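Local structure of L-iditol 2-dehydrogenase (4OH1) at residues K151-V156 with K307-I312. The protein probably oxidises sugar alcohols such as L-iditol with NAD+, as a zinc-containing member of the medium-chain alcohol dehydrogenase family. Numbering follows the deposited sequence.
Sequences KDYALV and KSIRMI
S308 OG donates a hydrogen bond to V156 O, 2.9 Å away, in the carbonyl plane and on a lone pair, with a C=O...OG angle of 123°. The bond joins two parts of the zinc-containing alcohol dehydrogenase fold: the short helix 150-153 with the turn into helix 156-168, and helix 305-311, which follows the last strand, 294-297, of the Rossmann-type parallel sheet. OG stands anti to its own backbone N (chi1 178°), which carries it out to that carbonyl and sets it 3.5 Å from V156 CG1. L159, T160 and L163 of helix 156-168 also pack on S308.

Farther along, I312 lies over one face of the Y153 ring. Its CG2 sits 3.7 Å from the ring centroid, 16° off the normal, a CH-pi contact displaced toward CZ and CE1, while CB and CG1 rest on the CE2 side. The other branch reaches across to V156: I312 CD1 comes 3.9 Å from V156 CG2, the two side chains crossing at about a right angle, and CD1 also borders D152 O. I309 completes the apolar patch, with CG1 against both methyls of V156 and CG2 near Y153 CE2. F317 and L159 pack on I312 as well.

The chain turns tightly here, a type I beta turn from Y153 to V156, with V156 N bonded to Y153 O. Directly after V156 comes E157, a ligand of the zinc that H74 and E75 also bind; the V156 side chain itself lies about 10 Å from that zinc. At the phenol end, one water lies in the plane of the Y153 ring, 2.7 Å from OH, and donates a hydrogen bond to I309 O.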
# COMPACT_ATOMS: atom_id res chain seq x y z
N LYS A 151 -34.12 3.45 -8.79
CA LYS A 151 -34.35 3.29 -7.39
C LYS A 151 -33.09 2.84 -6.69
O LYS A 151 -32.74 3.33 -5.65
CB LYS A 151 -35.43 2.23 -7.21
CG LYS A 151 -35.76 1.89 -5.79
CD LYS A 151 -36.88 0.85 -5.78
CE LYS A 151 -37.16 0.40 -4.41
NZ LYS A 151 -38.49 -0.24 -4.32
N ASP A 152 -32.41 1.88 -7.27
CA ASP A 152 -31.20 1.35 -6.66
C ASP A 152 -30.06 2.31 -6.73
O ASP A 152 -29.26 2.37 -5.79
CB ASP A 152 -30.80 0.08 -7.34
CG ASP A 152 -31.74 -1.09 -7.01
OD1 ASP A 152 -32.56 -1.05 -6.05
OD2 ASP A 152 -31.63 -2.07 -7.75
N TYR A 153 -29.97 3.06 -7.83
CA TYR A 153 -28.85 4.03 -7.98
C TYR A 153 -28.99 5.25 -7.12
O TYR A 153 -28.05 6.00 -6.95
CB TYR A 153 -28.63 4.41 -9.46
CG TYR A 153 -27.99 3.28 -10.27
CD1 TYR A 153 -28.75 2.24 -10.73
CD2 TYR A 153 -26.63 3.27 -10.55
CE1 TYR A 153 -28.16 1.20 -11.43
CE2 TYR A 153 -26.07 2.27 -11.29
CZ TYR A 153 -26.83 1.23 -11.72
OH TYR A 153 -26.26 0.21 -12.42
N ALA A 154 -30.18 5.48 -6.57
CA ALA A 154 -30.32 6.48 -5.54
C ALA A 154 -29.40 6.19 -4.34
O ALA A 154 -29.11 7.06 -3.54
CB ALA A 154 -31.74 6.51 -5.06
N LEU A 155 -28.99 4.94 -4.18
CA LEU A 155 -28.10 4.58 -3.06
C LEU A 155 -26.65 4.68 -3.42
O LEU A 155 -25.84 4.24 -2.62
CB LEU A 155 -28.41 3.19 -2.49
CG LEU A 155 -29.51 3.33 -1.43
CD1 LEU A 155 -30.77 4.05 -1.93
CD2 LEU A 155 -29.86 1.94 -1.04
N VAL A 156 -26.30 5.26 -4.56
CA VAL A 156 -24.89 5.41 -4.90
C VAL A 156 -24.07 6.13 -3.87
O VAL A 156 -22.89 5.72 -3.59
CB VAL A 156 -24.66 6.04 -6.29
CG1 VAL A 156 -23.24 6.50 -6.47
CG2 VAL A 156 -24.98 5.03 -7.38
N LYS A 307 -16.67 4.05 -9.08
CA LYS A 307 -16.58 2.73 -8.41
C LYS A 307 -17.91 2.24 -7.88
O LYS A 307 -18.41 1.11 -8.14
CB LYS A 307 -15.51 2.82 -7.32
CG LYS A 307 -15.23 1.50 -6.61
CD LYS A 307 -14.42 1.67 -5.40
CE LYS A 307 -13.04 2.16 -5.70
NZ LYS A 307 -12.44 2.63 -4.46
N SER A 308 -18.53 3.10 -7.14
CA SER A 308 -19.82 2.79 -6.57
C SER A 308 -20.86 2.51 -7.62
O SER A 308 -21.68 1.57 -7.51
CB SER A 308 -20.23 3.97 -5.69
OG SER A 308 -21.50 3.75 -5.14
N ILE A 309 -20.85 3.33 -8.66
CA ILE A 309 -21.76 3.09 -9.77
C ILE A 309 -21.49 1.74 -10.39
O ILE A 309 -22.44 1.00 -10.68
CB ILE A 309 -21.62 4.22 -10.77
CG1 ILE A 309 -22.23 5.49 -10.18
CG2 ILE A 309 -22.27 3.86 -12.05
CD1 ILE A 309 -21.93 6.76 -10.94
N ARG A 310 -20.21 1.36 -10.53
CA ARG A 310 -19.90 0.00 -11.08
C ARG A 310 -20.32 -1.16 -10.19
O ARG A 310 -20.62 -2.24 -10.68
CB ARG A 310 -18.45 -0.13 -11.43
CG ARG A 310 -18.06 0.72 -12.61
CD ARG A 310 -16.68 0.36 -13.09
NE ARG A 310 -15.64 0.68 -12.14
CZ ARG A 310 -15.10 1.88 -12.01
NH1 ARG A 310 -15.52 2.86 -12.80
NH2 ARG A 310 -14.15 2.13 -11.13
N MSE A 311 -20.38 -0.93 -8.87
CA MSE A 311 -20.77 -1.95 -7.89
C MSE A 311 -22.27 -2.21 -7.77
O MSE A 311 -22.74 -3.28 -7.33
CB MSE A 311 -20.29 -1.54 -6.53
CG MSE A 311 -18.79 -1.59 -6.39
SE MSE A 311 -18.04 -3.41 -6.66
CE MSE A 311 -18.93 -4.53 -5.31
N ILE A 312 -23.04 -1.21 -8.12
CA ILE A 312 -24.49 -1.33 -7.96
C ILE A 312 -25.00 -2.64 -8.50
O ILE A 312 -25.70 -3.32 -7.76
CB ILE A 312 -25.28 -0.15 -8.54
CG1 ILE A 312 -24.93 1.17 -7.85
CG2 ILE A 312 -26.76 -0.40 -8.49
CD1 ILE A 312 -25.44 1.30 -6.46
O HOH W 1 -23.67 0.53 -13.01